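Local coordinates for protein chitinase A (Pteris ryukyuensis, PDB 4RL3) that probably hydrolyses the glycosidic bonds of chitin, this chain being the catalytic domain of a family 18 (class III) chitinase from a fern, at residues D178-Q183 / A211-S216; G118-Y123 / S155-D160; K2-Y7 / I245-A250; F28-A33 / V73-S78. All coordinates share one frame; numbering follows the deposited sequence.

Interaction 1: D178-Q183 / A211-S216; sequences DLVNFQ and AKVLAS. With EDO (1,2-ethanediol), chain D.
S216 reaches across to the backbone of F182. Its hydroxyl lies between its own backbone N and carbonyl carbon (chi1 59°), and OG donates to F182 O at 2.7 Å in the carbonyl plane. The same OG is also hydrogen-bonded to the N of F184. V180 and V213 form the one beta bridge here. V180 N donates to K212 O at 2.8 Å and L214 N to V180 O at 3.0 Å. On one side of this bridge V180 CB packs on V213 CG2 at 4.1 Å, while F182 brings only its CB to V213 CG1. On the other side N181 and L214 lie side by side and point the same way, with N181 OD1 3.5 Å from L214 CD1. The amide end of N181 is hydrogen-bonded to Y7 and R5. N181 also centres an inverse gamma turn, just past the single bridge. K212 is extended and runs past the carbonyl of D178, its CG 3.3 Å from D178 O, until NZ bonds to I177 O. D178 OD1 accepts a hydrogen bond from O1 of an ethanediol, and OD2 forms a salt bridge with K146. The pair sits between strand 153-156, which bonds to the backbone of residues 178-183, and strand 244-248, whose F246 touches N181, L214 and S216.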
loop_
_atom_site.group_PDB
_atom_site.type_symbol
_atom_site.label_atom_id
_atom_site.label_comp_id
_atom_site.label_asym_id
_atom_site.label_seq_id
_atom_site.Cartn_x
_atom_site.Cartn_y
_atom_site.Cartn_z
ATOM N N ASP A 178 7.220 8.696 1.958
ATOM C CA ASP A 178 7.679 8.253 3.266
ATOM C C ASP A 178 8.030 6.785 3.323
ATOM O O ASP A 178 8.928 6.411 4.071
ATOM C CB ASP A 178 6.605 8.543 4.297
ATOM C CG ASP A 178 6.195 9.985 4.289
ATOM O OD1 ASP A 178 7.019 10.834 4.724
ATOM O OD2 ASP A 178 5.072 10.278 3.823
ATOM N N LEU A 179 7.297 5.960 2.577
ATOM C CA LEU A 179 7.411 4.501 2.699
ATOM C C LEU A 179 7.316 3.828 1.344
ATOM O O LEU A 179 6.553 4.262 0.473
ATOM C CB LEU A 179 6.317 3.945 3.611
ATOM C CG LEU A 179 6.287 4.429 5.057
ATOM C CD1 LEU A 179 4.975 4.067 5.709
ATOM C CD2 LEU A 179 7.463 3.862 5.838
ATOM N N VAL A 180 8.125 2.786 1.171
ATOM C CA VAL A 180 8.118 1.971 -0.029
ATOM C C VAL A 180 7.585 0.595 0.364
ATOM O O VAL A 180 8.268 -0.188 1.043
ATOM C CB VAL A 180 9.524 1.887 -0.671
ATOM C CG1 VAL A 180 9.480 1.004 -1.920
ATOM C CG2 VAL A 180 10.036 3.284 -1.009
ATOM N N ASN A 181 6.345 0.329 -0.047
ATOM C CA ASN A 181 5.679 -0.959 0.166
ATOM C C ASN A 181 6.105 -1.934 -0.942
ATOM O O ASN A 181 5.304 -2.283 -1.807
ATOM C CB ASN A 181 4.143 -0.823 0.116
ATOM C CG ASN A 181 3.527 -0.130 1.334
ATOM O OD1 ASN A 181 4.201 0.475 2.186
ATOM N ND2 ASN A 181 2.214 -0.190 1.388
ATOM N N PHE A 182 7.366 -2.353 -0.941
ATOM C CA PHE A 182 7.838 -3.232 -1.992
ATOM C C PHE A 182 7.150 -4.590 -1.839
ATOM O O PHE A 182 7.111 -5.148 -0.752
ATOM C CB PHE A 182 9.361 -3.388 -1.960
ATOM C CG PHE A 182 9.907 -4.071 -3.178
ATOM C CD1 PHE A 182 9.886 -5.451 -3.267
ATOM C CD2 PHE A 182 10.389 -3.340 -4.246
ATOM C CE1 PHE A 182 10.347 -6.095 -4.387
ATOM C CE2 PHE A 182 10.853 -3.985 -5.381
ATOM C CZ PHE A 182 10.834 -5.364 -5.447
ATOM N N GLN A 183 6.588 -5.101 -2.928
ATOM C CA GLN A 183 5.819 -6.340 -2.899
ATOM C C GLN A 183 6.708 -7.578 -3.026
ATOM O O GLN A 183 6.924 -8.091 -4.126
ATOM C CB GLN A 183 4.793 -6.350 -4.022
ATOM C CG GLN A 183 3.785 -5.209 -3.962
ATOM C CD GLN A 183 2.767 -5.305 -5.084
ATOM O OE1 GLN A 183 2.392 -6.396 -5.508
ATOM N NE2 GLN A 183 2.338 -4.160 -5.588
ATOM N N ALA A 211 16.043 2.474 4.336
ATOM C CA ALA A 211 15.426 3.201 5.447
ATOM C C ALA A 211 13.920 3.269 5.325
ATOM O O ALA A 211 13.220 3.297 6.328
ATOM C CB ALA A 211 15.991 4.613 5.543
ATOM N N LYS A 212 13.428 3.323 4.090
ATOM C CA LYS A 212 11.998 3.477 3.846
ATOM C C LYS A 212 11.363 2.212 3.282
ATOM O O LYS A 212 10.172 2.196 2.981
ATOM C CB LYS A 212 11.775 4.629 2.863
ATOM C CG LYS A 212 12.170 5.982 3.414
ATOM C CD LYS A 212 11.912 7.089 2.406
ATOM C CE LYS A 212 11.951 8.461 3.056
ATOM N NZ LYS A 212 11.941 9.536 2.035
ATOM N N VAL A 213 12.142 1.153 3.110
ATOM C CA VAL A 213 11.664 -0.007 2.367
ATOM C C VAL A 213 11.155 -1.087 3.330
ATOM O O VAL A 213 11.922 -1.692 4.066
ATOM C CB VAL A 213 12.748 -0.570 1.416
ATOM C CG1 VAL A 213 12.186 -1.723 0.601
ATOM C CG2 VAL A 213 13.261 0.531 0.491
ATOM N N LEU A 214 9.842 -1.309 3.316
ATOM C CA LEU A 214 9.218 -2.311 4.185
ATOM C C LEU A 214 9.321 -3.711 3.597
ATOM O O LEU A 214 9.226 -3.889 2.391
ATOM C CB LEU A 214 7.748 -1.966 4.426
ATOM C CG LEU A 214 7.480 -0.563 4.973
ATOM C CD1 LEU A 214 5.987 -0.343 5.056
ATOM C CD2 LEU A 214 8.147 -0.349 6.316
ATOM N N ALA A 215 9.524 -4.706 4.461
ATOM C CA ALA A 215 9.401 -6.093 4.065
ATOM C C ALA A 215 7.933 -6.432 3.982
ATOM O O ALA A 215 7.094 -5.718 4.530
ATOM C CB ALA A 215 10.090 -6.998 5.072
ATOM N N SER A 216 7.612 -7.518 3.294
ATOM C CA SER A 216 6.224 -7.924 3.124
ATOM C C SER A 216 6.053 -9.390 2.764
ATOM O O SER A 216 6.997 -10.078 2.326
ATOM C CB SER A 216 5.533 -7.073 2.059
ATOM O OG SER A 216 6.188 -7.190 0.812
HETATM C C1 EDO D . 7.240 14.137 5.303
HETATM O O1 EDO D . 6.138 13.236 5.371
HETATM C C2 EDO D . 7.698 14.276 3.857
HETATM O O2 EDO D . 6.713 14.964 3.076
#

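Interaction 2: G118-Y123 / S155-D160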
loop_
_atom_site.group_PDB
_atom_site.type_symbol
_atom_site.label_atom_id
_atom_site.label_comp_id
_atom_site.label_asym_id
_atom_site.label_seq_id
_atom_site.Cartn_x
_atom_site.Cartn_y
_atom_site.Cartn_z
ATOM N N GLY A 118 -3.458 9.366 4.517
ATOM C CA GLY A 118 -2.484 9.236 3.458
ATOM C C GLY A 118 -2.920 8.402 2.286
ATOM O O GLY A 118 -4.028 7.854 2.264
ATOM N N ILE A 119 -2.038 8.337 1.291
ATOM C CA ILE A 119 -2.293 7.581 0.071
ATOM C C ILE A 119 -1.107 6.690 -0.269
ATOM O O ILE A 119 0.033 6.988 0.076
ATOM C CB ILE A 119 -2.622 8.489 -1.141
ATOM C CG1 ILE A 119 -1.447 9.400 -1.530
ATOM C CG2 ILE A 119 -3.862 9.324 -0.833
ATOM C CD1 ILE A 119 -1.594 10.052 -2.888
ATOM N N ASP A 120 -1.417 5.593 -0.946
ATOM C CA ASP A 120 -0.456 4.607 -1.410
ATOM C C ASP A 120 -0.671 4.461 -2.914
ATOM O O ASP A 120 -1.809 4.334 -3.368
ATOM C CB ASP A 120 -0.725 3.270 -0.704
ATOM C CG ASP A 120 0.129 2.143 -1.230
ATOM O OD1 ASP A 120 1.363 2.210 -1.051
ATOM O OD2 ASP A 120 -0.421 1.184 -1.800
ATOM N N ILE A 121 0.422 4.473 -3.674
ATOM C CA ILE A 121 0.357 4.385 -5.132
ATOM C C ILE A 121 0.582 2.940 -5.582
ATOM O O ILE A 121 1.672 2.393 -5.413
ATOM C CB ILE A 121 1.410 5.300 -5.795
ATOM C CG1 ILE A 121 1.441 6.693 -5.152
ATOM C CG2 ILE A 121 1.147 5.389 -7.303
ATOM C CD1 ILE A 121 0.143 7.484 -5.165
ATOM N N ASP A 122 -0.444 2.339 -6.185
ATOM C CA ASP A 122 -0.409 0.911 -6.528
ATOM C C ASP A 122 -0.932 0.667 -7.941
ATOM O O ASP A 122 -1.620 -0.321 -8.191
ATOM C CB ASP A 122 -1.203 0.095 -5.501
ATOM C CG ASP A 122 -0.996 -1.410 -5.634
ATOM O OD1 ASP A 122 0.115 -1.835 -6.045
ATOM O OD2 ASP A 122 -1.955 -2.163 -5.295
ATOM N N TYR A 123 -0.590 1.563 -8.865
ATOM C CA TYR A 123 -0.813 1.273 -10.275
ATOM C C TYR A 123 0.206 0.277 -10.782
ATOM O O TYR A 123 1.363 0.289 -10.352
ATOM C CB TYR A 123 -0.721 2.540 -11.109
ATOM C CG TYR A 123 -1.883 3.482 -10.930
ATOM C CD1 TYR A 123 -3.061 3.297 -11.636
ATOM C CD2 TYR A 123 -1.788 4.576 -10.078
ATOM C CE1 TYR A 123 -4.117 4.185 -11.498
ATOM C CE2 TYR A 123 -2.841 5.457 -9.911
ATOM C CZ TYR A 123 -4.007 5.258 -10.619
ATOM O OH TYR A 123 -5.038 6.164 -10.457
ATOM N N SER A 155 3.025 6.640 0.241
ATOM C CA SER A 155 3.791 5.445 -0.076
ATOM C C SER A 155 3.577 5.007 -1.507
ATOM O O SER A 155 2.635 5.438 -2.177
ATOM C CB SER A 155 3.439 4.286 0.863
ATOM O OG SER A 155 2.051 3.958 0.827
ATOM N N ILE A 156 4.498 4.166 -1.963
ATOM C CA ILE A 156 4.412 3.534 -3.273
ATOM C C ILE A 156 4.488 2.035 -3.053
ATOM O O ILE A 156 5.085 1.592 -2.077
ATOM C CB ILE A 156 5.521 4.022 -4.238
ATOM C CG1 ILE A 156 6.914 3.855 -3.636
ATOM C CG2 ILE A 156 5.285 5.484 -4.594
ATOM C CD1 ILE A 156 8.022 4.019 -4.650
ATOM N N ALA A 157 3.896 1.264 -3.968
ATOM C CA ALA A 157 3.834 -0.199 -3.829
ATOM C C ALA A 157 4.429 -0.932 -5.049
ATOM O O ALA A 157 3.713 -1.596 -5.793
ATOM C CB ALA A 157 2.389 -0.630 -3.579
ATOM N N PRO A 158 5.748 -0.810 -5.255
ATOM C CA PRO A 158 6.343 -1.368 -6.468
ATOM C C PRO A 158 6.667 -2.848 -6.387
ATOM O O PRO A 158 6.649 -3.446 -5.315
ATOM C CB PRO A 158 7.640 -0.585 -6.602
ATOM C CG PRO A 158 8.028 -0.297 -5.188
ATOM C CD PRO A 158 6.727 -0.036 -4.478
ATOM N N PHE A 159 6.977 -3.414 -7.547
ATOM C CA PHE A 159 7.593 -4.733 -7.661
ATOM C C PHE A 159 8.469 -4.678 -8.913
ATOM O O PHE A 159 8.494 -3.657 -9.607
ATOM C CB PHE A 159 6.540 -5.862 -7.711
ATOM C CG PHE A 159 5.590 -5.772 -8.870
ATOM C CD1 PHE A 159 4.495 -4.910 -8.843
ATOM C CD2 PHE A 159 5.787 -6.559 -9.988
ATOM C CE1 PHE A 159 3.626 -4.842 -9.933
ATOM C CE2 PHE A 159 4.926 -6.493 -11.074
ATOM C CZ PHE A 159 3.850 -5.632 -11.044
ATOM N N ASP A 160 9.210 -5.737 -9.209
ATOM C CA ASP A 160 10.251 -5.615 -10.240
ATOM C C ASP A 160 9.702 -5.282 -11.623
ATOM O O ASP A 160 10.320 -4.526 -12.375
ATOM C CB ASP A 160 11.114 -6.876 -10.304
ATOM C CG ASP A 160 12.045 -7.019 -9.099
ATOM O OD1 ASP A 160 12.294 -6.028 -8.381
ATOM O OD2 ASP A 160 12.548 -8.145 -8.893
HETATM O O HOH W 1 0.556 5.773 2.635
HETATM O O HOH W 2 2.732 -1.768 -8.502
#
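D120 and S155 face each other across two parallel strands, and backbone bonds fix their pairing. S155 N donates to I119 O, and I121 N to S155 O. A157 N donates to I121 O at 2.9 Å, the most bent of the three at 140°. One polar side-chain bond crosses on the face that carries D120 and S155. D120 has CG anti to its backbone N (chi1 174°), which swings OD1 to within 2.7 Å of S155 OG. The hydroxyl donates to the anti side of OD1, and S155 OG also meets R5 NH1. D120 OD2 is hydrogen-bonded to the hydroxyls of Y7 and S78. An alanine in place of D120 would probably leave the hydroxyls of S155, Y7 and S78 without their common carboxylate partner. Waters bridge at two levels: one donates to I119 O and S155 OG, another to Y123 O and A157 O. One apolar pair crosses: I121 CB meets I156 CG2 at 4.1 Å on the opposite face, toward helices 131-147 and 163-173. A157 CB makes a van der Waals contact with D122 OD1 at 3.6 Å. The two strands belong to a beta-alpha-beta unit of the TIM barrel. Residues 118-123 are the middle six of the family 18 DxxDxDxE signature, with D120 and D122 its second and third acidic residues, which is consistent with a place in the active site.

Interaction 3: K2-Y7 / I245-A250. With EDO (1,2-ethanediol), chain C.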
loop_
_atom_site.group_PDB
_atom_site.type_symbol
_atom_site.label_atom_id
_atom_site.label_comp_id
_atom_site.label_asym_id
_atom_site.label_seq_id
_atom_site.Cartn_x
_atom_site.Cartn_y
_atom_site.Cartn_z
ATOM N N LYS A 2 9.315 1.056 13.296
ATOM C CA LYS A 2 8.335 0.076 13.812
ATOM C C LYS A 2 6.983 0.271 13.131
ATOM O O LYS A 2 5.955 0.377 13.800
ATOM C CB LYS A 2 8.190 0.211 15.337
ATOM C CG LYS A 2 9.268 -0.509 16.126
ATOM C CD LYS A 2 8.944 -0.589 17.615
ATOM C CE LYS A 2 10.192 -0.925 18.424
ATOM N NZ LYS A 2 10.007 -0.718 19.887
ATOM N N VAL A 3 6.980 0.296 11.801
ATOM C CA VAL A 3 5.735 0.446 11.038
ATOM C C VAL A 3 5.160 -0.912 10.626
ATOM O O VAL A 3 5.864 -1.755 10.080
ATOM C CB VAL A 3 5.965 1.320 9.795
ATOM C CG1 VAL A 3 4.721 1.383 8.911
ATOM C CG2 VAL A 3 6.403 2.709 10.224
ATOM N N PHE A 4 3.881 -1.121 10.909
ATOM C CA PHE A 4 3.188 -2.296 10.400
ATOM C C PHE A 4 1.998 -1.804 9.594
ATOM O O PHE A 4 1.252 -0.954 10.072
ATOM C CB PHE A 4 2.702 -3.214 11.524
ATOM C CG PHE A 4 1.866 -4.338 11.014
ATOM C CD1 PHE A 4 2.469 -5.411 10.365
ATOM C CD2 PHE A 4 0.479 -4.296 11.089
ATOM C CE1 PHE A 4 1.713 -6.436 9.844
ATOM C CE2 PHE A 4 -0.278 -5.315 10.561
ATOM C CZ PHE A 4 0.338 -6.382 9.936
ATOM N N ARG A 5 1.823 -2.333 8.386
ATOM C CA ARG A 5 0.691 -1.937 7.532
ATOM C C ARG A 5 -0.081 -3.140 7.006
ATOM O O ARG A 5 0.499 -4.194 6.751
ATOM C CB ARG A 5 1.152 -1.069 6.360
ATOM C CG ARG A 5 2.381 -0.218 6.665
ATOM C CD ARG A 5 2.732 0.716 5.530
ATOM N NE ARG A 5 1.883 1.902 5.503
ATOM C CZ ARG A 5 1.739 2.705 4.448
ATOM N NH1 ARG A 5 2.350 2.436 3.307
ATOM N NH2 ARG A 5 0.937 3.761 4.535
ATOM N N GLU A 6 -1.394 -2.960 6.871
ATOM C CA GLU A 6 -2.323 -4.016 6.482
ATOM C C GLU A 6 -3.257 -3.487 5.393
ATOM O O GLU A 6 -4.092 -2.613 5.659
ATOM C CB GLU A 6 -3.149 -4.450 7.705
ATOM C CG GLU A 6 -4.106 -5.619 7.477
ATOM C CD GLU A 6 -3.457 -6.980 7.623
ATOM O OE1 GLU A 6 -2.225 -7.063 7.787
ATOM O OE2 GLU A 6 -4.207 -7.975 7.554
ATOM N N TYR A 7 -3.134 -4.014 4.176
ATOM C CA TYR A 7 -4.131 -3.730 3.138
ATOM C C TYR A 7 -5.459 -4.379 3.499
ATOM O O TYR A 7 -5.486 -5.483 4.068
ATOM C CB TYR A 7 -3.678 -4.222 1.758
ATOM C CG TYR A 7 -2.595 -3.383 1.104
ATOM C CD1 TYR A 7 -1.244 -3.569 1.416
ATOM C CD2 TYR A 7 -2.916 -2.408 0.170
ATOM C CE1 TYR A 7 -0.261 -2.814 0.817
ATOM C CE2 TYR A 7 -1.927 -1.649 -0.445
ATOM C CZ TYR A 7 -0.601 -1.850 -0.112
ATOM O OH TYR A 7 0.401 -1.104 -0.696
ATOM N N ILE A 245 7.056 -3.813 8.313
ATOM C CA ILE A 245 6.509 -4.929 7.556
ATOM C C ILE A 245 5.093 -4.570 7.126
ATOM O O ILE A 245 4.354 -3.958 7.896
ATOM C CB ILE A 245 6.432 -6.215 8.425
ATOM C CG1 ILE A 245 7.827 -6.647 8.883
ATOM C CG2 ILE A 245 5.764 -7.351 7.672
ATOM C CD1 ILE A 245 7.817 -7.735 9.926
ATOM N N PHE A 246 4.702 -4.955 5.911
ATOM C CA PHE A 246 3.280 -4.925 5.550
ATOM C C PHE A 246 2.791 -6.263 5.005
ATOM O O PHE A 246 3.575 -7.075 4.515
ATOM C CB PHE A 246 2.940 -3.775 4.588
ATOM C CG PHE A 246 3.361 -4.006 3.158
ATOM C CD1 PHE A 246 4.638 -3.696 2.734
ATOM C CD2 PHE A 246 2.461 -4.526 2.233
ATOM C CE1 PHE A 246 5.018 -3.899 1.415
ATOM C CE2 PHE A 246 2.838 -4.742 0.919
ATOM C CZ PHE A 246 4.117 -4.430 0.505
ATOM N N ILE A 247 1.477 -6.459 5.091
ATOM C CA ILE A 247 0.811 -7.680 4.648
ATOM C C ILE A 247 -0.281 -7.355 3.651
ATOM O O ILE A 247 -1.058 -6.419 3.845
ATOM C CB ILE A 247 0.214 -8.454 5.845
ATOM C CG1 ILE A 247 1.354 -9.008 6.708
ATOM C CG2 ILE A 247 -0.730 -9.568 5.384
ATOM C CD1 ILE A 247 0.883 -9.604 8.025
ATOM N N PHE A 248 -0.288 -8.107 2.560
ATOM C CA PHE A 248 -1.403 -8.140 1.630
ATOM C C PHE A 248 -2.063 -9.509 1.819
ATOM O O PHE A 248 -1.514 -10.518 1.368
ATOM C CB PHE A 248 -0.871 -7.958 0.206
ATOM C CG PHE A 248 -1.936 -7.617 -0.782
ATOM C CD1 PHE A 248 -2.331 -6.297 -0.951
ATOM C CD2 PHE A 248 -2.558 -8.597 -1.519
ATOM C CE1 PHE A 248 -3.316 -5.960 -1.844
ATOM C CE2 PHE A 248 -3.553 -8.269 -2.422
ATOM C CZ PHE A 248 -3.937 -6.949 -2.577
ATOM N N SER A 249 -3.205 -9.615 2.500
ATOM C CA SER A 249 -4.071 -8.521 2.949
ATOM C C SER A 249 -4.974 -9.061 4.048
ATOM O O SER A 249 -5.068 -10.277 4.238
ATOM C CB SER A 249 -4.974 -8.079 1.806
ATOM O OG SER A 249 -5.761 -9.167 1.328
ATOM N N ALA A 250 -5.690 -8.177 4.726
ATOM C CA ALA A 250 -6.672 -8.613 5.723
ATOM C C ALA A 250 -7.738 -9.526 5.103
ATOM O O ALA A 250 -8.167 -10.494 5.736
ATOM C CB ALA A 250 -7.331 -7.408 6.377
HETATM C C1 EDO C . -6.816 -6.312 -0.878
HETATM O O1 EDO C . -7.806 -5.820 0.045
HETATM C C2 EDO C . -7.282 -7.586 -1.589
HETATM O O2 EDO C . -7.340 -8.688 -0.690
#
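Y7 O accepts the N-H of A250 in a short, nearly straight bond of 2.8 Å and 172°. It links the first strand to the start of helix 250-254. Before it, parallel strand bonds run from I245 N to V3 O, R5 N to I245 O, I247 N to R5 O and Y7 N to I247 O. The peptide between F248 and S249 is cis, a feature also known from other family 18 chitinases. S249 is the N-cap of the helix: its OG bonds to G252 N, and at 2.6 Å to O2 of an ethanediol. Y7 meets two phenylalanines, while its hydroxyl goes on to D120. F248 turns its edge toward one face of the Y7 ring, offset, with CD1 3.6 Å from Y7 CG. F246 comes instead to the ring's rim, where its CD2 is 3.5 Å from Y7 CE1 and the ring planes stand 61° apart. On the other face of the sheet F4 offers its edge to I247 CD1 at 3.7 Å. E6 folds at chi2 (85°), so that OE1 lies 3.4 Å from I247 CB and OE2 lies by A250. OE2 is also close to E263, and two neighbouring carboxylates would probably raise each other's pKa. R5 CB packs on F246 CB at 3.7 Å, and the chain then bends to carry its guanidinium inward, where NE bonds to H29. Strand 27-36 borders strand 3-8 on its far side, strand 215-218 borders strand 244-248, and helix 261-271 packs on F4 and I247.

Interaction 4: F28-A33 / V73-S78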
loop_
_atom_site.group_PDB
_atom_site.type_symbol
_atom_site.label_atom_id
_atom_site.label_comp_id
_atom_site.label_asym_id
_atom_site.label_seq_id
_atom_site.Cartn_x
_atom_site.Cartn_y
_atom_site.Cartn_z
ATOM N N PHE A 28 0.725 1.631 13.415
ATOM C CA PHE A 28 -0.173 0.741 12.684
ATOM C C PHE A 28 -0.926 1.482 11.595
ATOM O O PHE A 28 -1.636 2.452 11.871
ATOM C CB PHE A 28 -1.187 0.114 13.656
ATOM C CG PHE A 28 -1.959 -1.032 13.061
ATOM C CD1 PHE A 28 -2.912 -0.811 12.077
ATOM C CD2 PHE A 28 -1.708 -2.335 13.458
ATOM C CE1 PHE A 28 -3.608 -1.863 11.519
ATOM C CE2 PHE A 28 -2.397 -3.391 12.899
ATOM C CZ PHE A 28 -3.350 -3.156 11.928
ATOM N N HIS A 29 -0.784 1.029 10.354
ATOM C CA HIS A 29 -1.537 1.597 9.239
ATOM C C HIS A 29 -2.444 0.565 8.593
ATOM O O HIS A 29 -1.961 -0.465 8.116
ATOM C CB HIS A 29 -0.606 2.127 8.144
ATOM C CG HIS A 29 0.346 3.191 8.600
ATOM N ND1 HIS A 29 1.426 3.594 7.843
ATOM C CD2 HIS A 29 0.372 3.958 9.719
ATOM C CE1 HIS A 29 2.089 4.540 8.484
ATOM N NE2 HIS A 29 1.466 4.784 9.620
ATOM N N PHE A 30 -3.751 0.832 8.556
ATOM C CA PHE A 30 -4.607 0.145 7.594
ATOM C C PHE A 30 -4.486 0.878 6.257
ATOM O O PHE A 30 -4.366 2.101 6.221
ATOM C CB PHE A 30 -6.074 0.154 8.022
ATOM C CG PHE A 30 -6.387 -0.737 9.185
ATOM C CD1 PHE A 30 -6.445 -2.111 9.022
ATOM C CD2 PHE A 30 -6.669 -0.203 10.436
ATOM C CE1 PHE A 30 -6.755 -2.935 10.079
ATOM C CE2 PHE A 30 -6.977 -1.032 11.504
ATOM C CZ PHE A 30 -7.020 -2.394 11.323
ATOM N N ILE A 31 -4.542 0.122 5.164
ATOM C CA ILE A 31 -4.573 0.703 3.826
ATOM C C ILE A 31 -5.788 0.175 3.071
ATOM O O ILE A 31 -5.811 -0.977 2.632
ATOM C CB ILE A 31 -3.290 0.410 3.033
ATOM C CG1 ILE A 31 -2.047 0.762 3.848
ATOM C CG2 ILE A 31 -3.303 1.208 1.726
ATOM C CD1 ILE A 31 -0.763 0.358 3.173
ATOM N N LEU A 32 -6.799 1.024 2.943
ATOM C CA LEU A 32 -7.996 0.701 2.181
ATOM C C LEU A 32 -7.639 0.465 0.728
ATOM O O LEU A 32 -6.958 1.294 0.113
ATOM C CB LEU A 32 -9.022 1.843 2.295
ATOM C CG LEU A 32 -9.682 1.956 3.663
ATOM C CD1 LEU A 32 -10.397 3.294 3.849
ATOM C CD2 LEU A 32 -10.627 0.787 3.887
ATOM N N ALA A 33 -8.118 -0.650 0.180
ATOM C CA ALA A 33 -7.820 -1.028 -1.196
ATOM C C ALA A 33 -9.154 -1.251 -1.918
ATOM O O ALA A 33 -9.886 -2.134 -1.510
ATOM C CB ALA A 33 -6.971 -2.295 -1.205
ATOM N N VAL A 73 -3.165 3.918 15.481
ATOM C CA VAL A 73 -3.712 3.554 14.164
ATOM C C VAL A 73 -3.978 4.761 13.260
ATOM O O VAL A 73 -4.582 5.752 13.675
ATOM C CB VAL A 73 -4.995 2.713 14.306
ATOM C CG1 VAL A 73 -5.675 2.513 12.953
ATOM C CG2 VAL A 73 -4.674 1.364 14.956
ATOM N N LYS A 74 -3.503 4.651 12.021
ATOM C CA LYS A 74 -3.869 5.544 10.922
ATOM C C LYS A 74 -4.480 4.696 9.813
ATOM O O LYS A 74 -4.283 3.475 9.759
ATOM C CB LYS A 74 -2.646 6.291 10.383
ATOM C CG LYS A 74 -2.040 7.332 11.315
ATOM C CD LYS A 74 -0.881 8.029 10.611
ATOM C CE LYS A 74 -0.191 9.091 11.444
ATOM N NZ LYS A 74 0.944 9.688 10.677
ATOM N N VAL A 75 -5.251 5.340 8.941
ATOM C CA VAL A 75 -5.875 4.642 7.811
ATOM C C VAL A 75 -5.571 5.414 6.529
ATOM O O VAL A 75 -5.815 6.615 6.451
ATOM C CB VAL A 75 -7.400 4.453 8.002
ATOM C CG1 VAL A 75 -7.996 3.649 6.849
ATOM C CG2 VAL A 75 -7.674 3.743 9.322
ATOM N N MET A 76 -4.993 4.725 5.550
ATOM C CA MET A 76 -4.642 5.332 4.261
ATOM C C MET A 76 -5.500 4.696 3.170
ATOM O O MET A 76 -6.281 3.787 3.453
ATOM C CB MET A 76 -3.136 5.155 4.003
ATOM C CG MET A 76 -2.227 5.944 4.964
ATOM S SD MET A 76 -2.011 5.116 6.544
ATOM C CE MET A 76 -0.768 6.195 7.252
ATOM N N VAL A 77 -5.388 5.187 1.937
ATOM C CA VAL A 77 -6.074 4.552 0.817
ATOM C C VAL A 77 -5.071 4.297 -0.302
ATOM O O VAL A 77 -4.225 5.141 -0.580
ATOM C CB VAL A 77 -7.285 5.401 0.327
ATOM C CG1 VAL A 77 -6.867 6.803 -0.077
ATOM C CG2 VAL A 77 -8.054 4.698 -0.800
ATOM N N SER A 78 -5.177 3.123 -0.917
ATOM C CA SER A 78 -4.337 2.731 -2.040
ATOM C C SER A 78 -5.050 2.985 -3.364
ATOM O O SER A 78 -6.254 2.762 -3.487
ATOM C CB SER A 78 -3.970 1.256 -1.917
ATOM O OG SER A 78 -3.003 0.903 -2.887
HETATM O O HOH W 3 2.548 7.318 10.724
#
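M76 lays its methyl over one face of the H29 ring, the tight part of the contact. CE stands 3.3 Å from the H29 ring centroid and only 3° off the normal, a close CH-pi contact, with SD also over that face. The bend at chi2 (81°) folds the M76 chain back to reach it. An alanine in place of H29 would probably leave R5 NE without its acceptor, H29 ND1, and the M76 methyl without its ring. Five backbone bonds join the strands, from K74 N to F28 O through to S78 N to L32 O, the latter at 2.8 Å. These are adjacent parallel strands of the TIM barrel, here 31° apart. H29, I31, M76 and S78 face its interior, S78 toward D120. The outward face is filled by apolar contacts. V73 CG1 meets the edge of the F30 ring at CD2, 3.8 Å away, V73 CG2 lies 3.9 Å from F28 CB, and L32 CD1 lies 3.9 Å from V75 CG1. The contact is looser toward solvent at K74. Its CB passes H29 CD2 at 3.9 Å, and the extended chain then leads off to S152. A water at the edge of the H29 ring, its O 3.0 Å from H29 NE2, also accepts from K74 NZ.

How the interactions relate
The chain starts in strand 3-8, which stays open at one edge until residues 245-250 arrive. Interaction 3 therefore closes the largest loop, pairing the first and last strands of the barrel. The other three contacts nest inside it. They follow one another in series and none cross: interaction 4 closes first, then interaction 2, then interaction 1. Further strand pairings link them into one curled sheet. Strand 27-36 lies beside 3-8, 73-81 beside 118-123, 153-156 beside 179-180, and 215-218 beside 244-248. All four contacts also meet inside the barrel, where Y7 of interaction 3 joins D120 of interaction 2 to N181 of interaction 1, and D120 binds S78 of interaction 4.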